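Local structure of blue copper protein (Hyphomicrobium denitrificans, 3EF4) at residues E2-M7 with T31-P36; V88-V93 with G117-V122. The protein binds one copper ion and probably carries electrons in the periplasm as a pseudoazurin, a blue copper protein. All coordinates share one frame; numbering follows the deposited sequence. Where two conformers were deposited one is given.

Contact 1: residues E2-M7 with T31-P36. With PO4 (phosphate ion), chain E; PO4 (phosphate ion), chain F.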
ATOM      1  N   GLU A   2     -13.969  -5.127   6.173  1.00 20.73           N
ATOM      2  CA  GLU A   2     -13.419  -4.071   5.328  1.00 18.29           C
ATOM      3  C   GLU A   2     -12.429  -3.194   6.087  1.00 16.30           C
ATOM      4  O   GLU A   2     -12.636  -2.883   7.276  1.00 21.25           O
ATOM      5  CB  GLU A   2     -14.584  -3.198   4.886  1.00 23.46           C
ATOM      6  CG  GLU A   2     -14.252  -2.065   3.924  1.00 25.08           C
ATOM      7  CD  GLU A   2     -15.497  -1.277   3.567  1.00 28.45           C
ATOM      8  OE1 GLU A   2     -16.033  -0.503   4.371  1.00 27.26           O
ATOM      9  OE2 GLU A   2     -15.986  -1.460   2.435  1.00 40.55           O
ATOM     10  N   HIS A   3     -11.387  -2.780   5.407  1.00 13.76           N
ATOM     11  CA  HIS A   3     -10.365  -1.912   5.962  1.00 13.14           C
ATOM     12  C   HIS A   3     -10.298  -0.705   5.040  1.00 13.23           C
ATOM     13  O   HIS A   3     -10.451  -0.896   3.822  1.00 15.66           O
ATOM     14  CB  HIS A   3      -9.021  -2.562   6.053  1.00 13.73           C
ATOM     15  CG  HIS A   3      -9.002  -3.693   7.002  1.00 17.18           C
ATOM     16  ND1 HIS A   3      -8.403  -3.573   8.233  1.00 22.76           N
ATOM     17  CD2 HIS A   3      -9.533  -4.922   6.941  1.00 21.57           C
ATOM     18  CE1 HIS A   3      -8.548  -4.714   8.875  1.00 25.52           C
ATOM     19  NE2 HIS A   3      -9.226  -5.552   8.118  1.00 25.30           N
ATOM     20  N   ILE A   4     -10.095   0.464   5.605  1.00 13.35           N
ATOM     21  CA  ILE A   4     -10.035   1.713   4.841  1.00 12.61           C
ATOM     22  C   ILE A   4      -8.645   2.299   4.888  1.00 11.81           C
ATOM     23  O   ILE A   4      -8.030   2.365   5.962  1.00 13.20           O
ATOM     24  CB  ILE A   4     -11.032   2.734   5.446  1.00 13.51           C
ATOM     25  CG1 ILE A   4     -12.455   2.184   5.474  1.00 14.89           C
ATOM     26  CG2 ILE A   4     -10.943   4.041   4.654  1.00 15.63           C
ATOM     27  CD1 ILE A   4     -13.055   1.898   4.113  1.00 16.56           C
ATOM     28  N   VAL A   5      -8.161   2.730   3.720  1.00 10.51           N
ATOM     29  CA  VAL A   5      -6.921   3.481   3.648  1.00 10.42           C
ATOM     30  C   VAL A   5      -7.219   4.794   2.976  1.00 10.83           C
ATOM     31  O   VAL A   5      -7.717   4.842   1.860  1.00 11.82           O
ATOM     32  CB  VAL A   5      -5.868   2.697   2.863  1.00 11.15           C
ATOM     33  CG1 VAL A   5      -4.627   3.547   2.669  1.00 11.43           C
ATOM     34  CG2 VAL A   5      -5.568   1.403   3.590  1.00 12.63           C
ATOM     35  N   GLU A   6      -6.978   5.884   3.683  1.00 10.92           N
ATOM     36  CA  GLU A   6      -7.198   7.194   3.130  1.00 12.13           C
ATOM     37  C   GLU A   6      -6.010   7.713   2.316  1.00 11.62           C
ATOM     38  O   GLU A   6      -4.859   7.517   2.715  1.00 12.18           O
ATOM     39  CB  GLU A   6      -7.456   8.202   4.262  1.00 13.72           C
ATOM     40  CG  GLU A   6      -8.685   7.909   5.080  1.00 15.00           C
ATOM     41  CD  GLU A   6      -9.030   9.044   6.048  1.00 18.58           C
ATOM     42  OE1 GLU A   6      -8.133   9.900   6.267  1.00 23.13           O
ATOM     43  OE2 GLU A   6     -10.174   9.030   6.529  1.00 21.13           O
ATOM     44  N   MET A   7      -6.310   8.359   1.188  1.00 11.33           N
ATOM     45  CA  MET A   7      -5.315   9.078   0.398  1.00 10.61           C
ATOM     46  C   MET A   7      -5.252  10.537   0.873  1.00 12.14           C
ATOM     47  O   MET A   7      -6.282  11.232   0.700  1.00 13.76           O
ATOM     48  CB  MET A   7      -5.655   8.832  -1.087  0.50 11.78           C
ATOM     49  CG  MET A   7      -5.439   7.367  -1.425  0.50 12.61           C
ATOM     50  SD  MET A   7      -5.789   6.752  -3.070  0.50 13.32           S
ATOM     51  CE  MET A   7      -7.564   6.936  -3.135  0.50 16.03           C
ATOM     52  N   THR A  31     -11.681  -6.835   2.344  1.00 21.22           N
ATOM     53  CA  THR A  31     -11.445  -5.836   1.323  1.00 21.75           C
ATOM     54  C   THR A  31     -10.658  -4.688   1.937  1.00 19.09           C
ATOM     55  O   THR A  31     -10.804  -4.323   3.109  1.00 22.93           O
ATOM     56  CB  THR A  31     -12.709  -5.227   0.715  1.00 22.83           C
ATOM     57  OG1 THR A  31     -13.430  -4.815   1.887  1.00 24.97           O
ATOM     58  CG2 THR A  31     -13.655  -6.171   0.037  1.00 24.84           C
ATOM     59  N   VAL A  32      -9.816  -4.087   1.121  1.00 14.97           N
ATOM     60  CA  VAL A  32      -9.158  -2.862   1.504  1.00 13.22           C
ATOM     61  C   VAL A  32      -9.593  -1.797   0.503  1.00 11.99           C
ATOM     62  O   VAL A  32      -9.348  -1.910  -0.708  1.00 12.59           O
ATOM     63  CB  VAL A  32      -7.619  -2.985   1.536  1.00 15.33           C
ATOM     64  CG1 VAL A  32      -6.994  -1.683   2.020  1.00 15.67           C
ATOM     65  CG2 VAL A  32      -7.204  -4.150   2.426  1.00 19.20           C
ATOM     66  N   LYS A  33     -10.281  -0.773   0.977  1.00 12.32           N
ATOM     67  CA  LYS A  33     -10.752   0.316   0.123  1.00 11.89           C
ATOM     68  C   LYS A  33      -9.870   1.527   0.312  1.00 11.10           C
ATOM     69  O   LYS A  33      -9.726   2.019   1.448  1.00 12.29           O
ATOM     70  CB  LYS A  33     -12.182   0.769   0.506  1.00 14.53           C
ATOM     71  CG  LYS A  33     -13.299  -0.146   0.536  1.00 21.64           C
ATOM     72  CD  LYS A  33     -14.610   0.654   0.573  1.00 24.32           C
ATOM     73  CE  LYS A  33     -15.635  -0.282  -0.069  1.00 28.93           C
ATOM     74  NZ  LYS A  33     -16.978   0.395  -0.114  1.00 39.05           N
ATOM     75  N   PHE A  34      -9.302   1.985  -0.779  1.00 11.15           N
ATOM     76  CA  PHE A  34      -8.493   3.192  -0.840  1.00 10.87           C
ATOM     77  C   PHE A  34      -9.409   4.329  -1.261  1.00 11.74           C
ATOM     78  O   PHE A  34     -10.024   4.257  -2.327  1.00 12.61           O
ATOM     79  CB  PHE A  34      -7.339   3.004  -1.855  1.00 11.23           C
ATOM     80  CG  PHE A  34      -6.448   1.833  -1.479  1.00  9.93           C
ATOM     81  CD1 PHE A  34      -6.754   0.550  -1.897  1.00 11.18           C
ATOM     82  CD2 PHE A  34      -5.354   2.037  -0.659  1.00 11.21           C
ATOM     83  CE1 PHE A  34      -5.977  -0.505  -1.481  1.00 12.03           C
ATOM     84  CE2 PHE A  34      -4.560   0.963  -0.251  1.00 11.66           C
ATOM     85  CZ  PHE A  34      -4.897  -0.302  -0.676  1.00 12.25           C
ATOM     86  N   VAL A  35      -9.556   5.309  -0.365  1.00 11.47           N
ATOM     87  CA  VAL A  35     -10.557   6.337  -0.551  1.00 11.56           C
ATOM     88  C   VAL A  35      -9.914   7.703  -0.778  1.00 12.44           C
ATOM     89  O   VAL A  35      -8.917   8.014  -0.127  1.00 11.24           O
ATOM     90  CB  VAL A  35     -11.553   6.384   0.624  1.00 12.65           C
ATOM     91  CG1 VAL A  35     -12.344   5.072   0.678  1.00 14.90           C
ATOM     92  CG2 VAL A  35     -10.886   6.683   1.967  1.00 14.91           C
ATOM     93  N   PRO A  36     -10.445   8.493  -1.698  1.00 12.72           N
ATOM     94  CA  PRO A  36      -9.844   9.778  -2.045  1.00 13.31           C
ATOM     95  C   PRO A  36     -10.225  10.898  -1.069  1.00 13.53           C
ATOM     96  O   PRO A  36     -10.925  11.879  -1.401  1.00 16.77           O
ATOM     97  CB  PRO A  36     -10.451  10.014  -3.428  1.00 15.05           C
ATOM     98  CG  PRO A  36     -11.841   9.415  -3.329  1.00 16.07           C
ATOM     99  CD  PRO A  36     -11.592   8.159  -2.553  1.00 14.96           C
TER
HETATM  100  P   PO4 E 402      -8.128   0.253   8.841  1.00 27.29           P
HETATM  101  O1  PO4 E 402      -8.009   1.453   9.834  1.00 38.14           O
HETATM  102  O2  PO4 E 402      -7.638  -1.080   9.512  1.00 34.77           O
HETATM  103  O3  PO4 E 402      -9.628   0.090   8.371  1.00 28.60           O
HETATM  104  O4  PO4 E 402      -7.226   0.538   7.551  1.00 25.22           O
HETATM  105  P   PO4 F 403      -9.626  -8.573  10.045  0.50 34.65           P
HETATM  106  O1  PO4 F 403     -10.562  -7.300  10.003  0.50 40.35           O
HETATM  107  O2  PO4 F 403      -9.716  -9.243  11.475  0.50 36.60           O
HETATM  108  O3  PO4 F 403     -10.092  -9.605   8.951  0.50 36.56           O
HETATM  109  O4  PO4 F 403      -8.140  -8.130   9.754  0.50 38.93           O

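Contact 2: residues V88-V93 with G117-V122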
ATOM      1  N   VAL A  88       3.322   5.417  -0.461  1.00  8.28           N
ATOM      2  CA  VAL A  88       3.416   3.986  -0.569  1.00  8.13           C
ATOM      3  C   VAL A  88       2.688   3.340   0.599  1.00  8.01           C
ATOM      4  O   VAL A  88       2.685   3.926   1.704  1.00  8.63           O
ATOM      5  CB  VAL A  88       4.864   3.484  -0.712  1.00  8.59           C
ATOM      6  CG1 VAL A  88       5.706   3.797   0.518  1.00 10.39           C
ATOM      7  CG2 VAL A  88       4.936   2.007  -1.018  1.00  9.86           C
ATOM      8  N   VAL A  89       2.083   2.197   0.418  1.00  8.14           N
ATOM      9  CA  VAL A  89       1.335   1.478   1.439  1.00  8.05           C
ATOM     10  C   VAL A  89       1.621   0.001   1.291  1.00  7.71           C
ATOM     11  O   VAL A  89       1.828  -0.514   0.192  1.00  8.52           O
ATOM     12  CB  VAL A  89      -0.162   1.804   1.333  1.00  8.33           C
ATOM     13  CG1 VAL A  89      -0.727   1.471  -0.058  1.00  9.68           C
ATOM     14  CG2 VAL A  89      -0.983   1.114   2.413  1.00 10.41           C
ATOM     15  N   LEU A  90       1.585  -0.699   2.422  1.00  8.12           N
ATOM     16  CA  LEU A  90       1.865  -2.106   2.510  1.00  8.04           C
ATOM     17  C   LEU A  90       0.656  -2.801   3.155  1.00  8.01           C
ATOM     18  O   LEU A  90       0.285  -2.487   4.286  1.00  9.22           O
ATOM     19  CB  LEU A  90       3.111  -2.357   3.342  1.00  8.36           C
ATOM     20  CG  LEU A  90       3.587  -3.819   3.484  1.00  8.95           C
ATOM     21  CD1 LEU A  90       3.902  -4.415   2.135  1.00 11.06           C
ATOM     22  CD2 LEU A  90       4.795  -3.929   4.410  1.00 10.39           C
ATOM     23  N   VAL A  91       0.076  -3.759   2.451  1.00  8.83           N
ATOM     24  CA  VAL A  91      -1.042  -4.539   2.976  1.00  8.84           C
ATOM     25  C   VAL A  91      -0.528  -5.954   3.212  1.00  9.34           C
ATOM     26  O   VAL A  91      -0.001  -6.582   2.283  1.00  9.89           O
ATOM     27  CB  VAL A  91      -2.225  -4.576   2.012  1.00  9.75           C
ATOM     28  CG1 VAL A  91      -3.357  -5.424   2.548  1.00 11.54           C
ATOM     29  CG2 VAL A  91      -2.714  -3.166   1.731  1.00 10.75           C
ATOM     30  N   GLN A  92      -0.699  -6.457   4.417  1.00 10.61           N
ATOM     31  CA  GLN A  92      -0.380  -7.849   4.744  1.00 10.33           C
ATOM     32  C   GLN A  92      -1.645  -8.654   4.827  1.00 10.74           C
ATOM     33  O   GLN A  92      -2.527  -8.349   5.631  1.00 12.00           O
ATOM     34  CB  GLN A  92       0.298  -7.896   6.095  1.00 10.52           C
ATOM     35  CG  GLN A  92       0.642  -9.337   6.477  1.00 12.22           C
ATOM     36  CD  GLN A  92       1.439  -9.422   7.778  1.00 12.56           C
ATOM     37  OE1 GLN A  92       2.006  -8.426   8.265  1.00 14.53           O
ATOM     38  NE2 GLN A  92       1.522 -10.635   8.302  1.00 14.83           N
ATOM     39  N   VAL A  93      -1.711  -9.688   4.004  1.00 10.67           N
ATOM     40  CA  VAL A  93      -2.813 -10.626   4.014  1.00 11.51           C
ATOM     41  C   VAL A  93      -2.339 -11.903   4.685  1.00 12.08           C
ATOM     42  O   VAL A  93      -1.516 -12.635   4.119  1.00 12.66           O
ATOM     43  CB  VAL A  93      -3.322 -10.921   2.586  1.00 11.07           C
ATOM     44  CG1 VAL A  93      -4.525 -11.853   2.632  1.00 13.30           C
ATOM     45  CG2 VAL A  93      -3.629  -9.634   1.847  1.00 11.00           C
ATOM     46  N   GLY A 117       9.666   1.681   6.843  1.00 10.51           N
ATOM     47  CA  GLY A 117       8.874   1.822   8.056  1.00 11.20           C
ATOM     48  C   GLY A 117       7.684   0.876   8.094  1.00 11.33           C
ATOM     49  O   GLY A 117       7.348   0.351   9.160  1.00 12.44           O
ATOM     50  N   GLU A 118       7.066   0.700   6.942  1.00  9.75           N
ATOM     51  CA  GLU A 118       5.919  -0.201   6.852  1.00 10.22           C
ATOM     52  C   GLU A 118       6.328  -1.671   6.990  1.00  9.96           C
ATOM     53  O   GLU A 118       5.686  -2.480   7.684  1.00 11.04           O
ATOM     54  CB  GLU A 118       5.171   0.080   5.549  1.00  9.79           C
ATOM     55  CG  GLU A 118       4.609   1.478   5.507  1.00 10.25           C
ATOM     56  CD  GLU A 118       4.204   1.943   4.140  1.00  9.47           C
ATOM     57  OE1 GLU A 118       4.328   1.226   3.132  1.00  9.97           O
ATOM     58  OE2 GLU A 118       3.707   3.126   4.088  1.00  9.53           O
ATOM     59  N   ILE A 119       7.398  -2.026   6.329  1.00 10.74           N
ATOM     60  CA  ILE A 119       7.923  -3.411   6.428  1.00 11.13           C
ATOM     61  C   ILE A 119       8.219  -3.752   7.879  1.00 12.38           C
ATOM     62  O   ILE A 119       8.014  -4.910   8.291  1.00 13.09           O
ATOM     63  CB  ILE A 119       9.162  -3.580   5.552  1.00 12.39           C
ATOM     64  CG1 ILE A 119       8.889  -3.462   4.063  1.00 10.99           C
ATOM     65  CG2 ILE A 119       9.880  -4.904   5.917  1.00 13.50           C
ATOM     66  CD1 ILE A 119      10.133  -3.326   3.206  1.00 13.08           C
ATOM     67  N   ALA A 120       8.697  -2.826   8.670  1.00 12.93           N
ATOM     68  CA  ALA A 120       9.022  -3.078  10.065  1.00 13.62           C
ATOM     69  C   ALA A 120       7.787  -3.378  10.916  1.00 14.61           C
ATOM     70  O   ALA A 120       7.887  -3.897  12.026  1.00 17.66           O
ATOM     71  CB  ALA A 120       9.785  -1.927  10.660  1.00 15.41           C
ATOM     72  N   LYS A 121       6.580  -3.118  10.410  1.00 13.52           N
ATOM     73  CA  LYS A 121       5.347  -3.383  11.078  1.00 13.75           C
ATOM     74  C   LYS A 121       4.781  -4.757  10.729  1.00 14.93           C
ATOM     75  O   LYS A 121       3.763  -5.163  11.319  1.00 17.85           O
ATOM     76  CB  LYS A 121       4.309  -2.297  10.762  1.00 15.72           C
ATOM     77  CG  LYS A 121       4.746  -0.960  11.296  1.00 17.59           C
ATOM     78  CD  LYS A 121       3.783   0.159  10.956  1.00 21.76           C
ATOM     79  CE  LYS A 121       4.111   1.478  11.691  1.00 24.81           C
ATOM     80  N   VAL A 122       5.408  -5.455   9.808  1.00 13.97           N
ATOM     81  CA  VAL A 122       4.919  -6.793   9.419  1.00 14.33           C
ATOM     82  C   VAL A 122       4.747  -7.698  10.629  1.00 17.27           C
ATOM     83  O   VAL A 122       5.599  -7.729  11.507  1.00 20.18           O
ATOM     84  CB  VAL A 122       5.823  -7.387   8.344  1.00 12.97           C
ATOM     85  CG1 VAL A 122       5.610  -8.870   8.133  1.00 14.40           C
ATOM     86  CG2 VAL A 122       5.518  -6.571   7.078  1.00 13.91           C
TER

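Contact 1: residues E2-M7 with T31-P36
V5 and F34 lie side by side and point the same way in two neighbouring parallel strands of the cupredoxin beta-sandwich, V5 CB standing 3.6 Å from F34 CD2. On the same inward face V5 CG2 meets V32 CG1 at an oblique angle. On the other face I4 runs alongside K33 but crosses V35 at about a right angle, CG2 to CG2 at 3.8 Å. E2 has CG anti to the backbone N (chi1 -177°), which sets CG 3.5 Å from T31 OG1; the chain beyond slants across K33, where the salt bridge from E2 OE2 to K33 NZ is doubtful, since OE2 sits too near K33 in the model. Between the two faces, five backbone hydrogen bonds alternate in parallel register, from H3 N to T31 O through to M7 N to V35 O. H3 meets two phosphate ions, probably from the crystallisation liquor, the first also bound by I4 N through O3. An alanine at H3 would probably leave the second phosphate without its imidazole donor and the first held by I4 N but not by ND1. In the ring plane H3 ND1 donates to O2 of the first ion at 2.9 Å, and H3 NE2 donates to O1 of the second.

Contact 2: residues V88-V93 with G117-V122
L90 and E118 bring their backbones to 6.2 Å, CA to CA, where strand 88-93 of the cupredoxin sheet is covered by the end of helix 109-119, and a type I turn from I119 to V122 then carries the chain on beside Q92. The E118 side chain reaches the strand between V88 and L90. Its CG is anti to the carbonyl carbon (chi1 -63°) and the chain beyond is extended, with OE2 ending 2.7 Å from V88 O. The other carboxylate oxygen, OE1, rests 3.4 Å from V89 CA. Behind this acid head the two CB atoms of L90 and E118 pack at 3.9 Å. One methyl of L90, CD2, lies against the backbone at E118 O and I119 N, and makes apolar contacts with I119 CG1 at 4.1 Å and V122 CG2 at 3.8 Å. I119 also packs on L99 and I102 of helix 99-104. Farther along, Q92 meets V122 at about a right angle, OE1 lying 3.6 Å from V122 CG1, while its amide is held by V123 N at OE1 and by G94 O at NE2. Two oxygens as close as V88 O and E118 OE2, in a buried setting, suggest that the E118 acid is probably protonated and donates its proton to the strand carbonyl.

In the fold
Both segments of contact 1 come earlier in the chain than those of contact 2, and the centres of the two contacts lie 15 Å apart. All three strands involved belong to one mixed sheet that folds over on itself, in which strand 18-26 sits between strands 2-8 and 88-93. Across the hydrophobic core the two contacts touch directly: F34 CE2 packs on V89 CG1 at 3.9 Å, and V32 CG2 on V91 CG1. Strand 88-93 therefore has contact 1 against its V89 and V91 side and the C-terminal helix 109-119 against its L90 side. The copper ligand M87 immediately precedes V88, and M7, in the conformer modelled here, approaches the ligands M87 and H41, placing the metal site beside one end of this layered core.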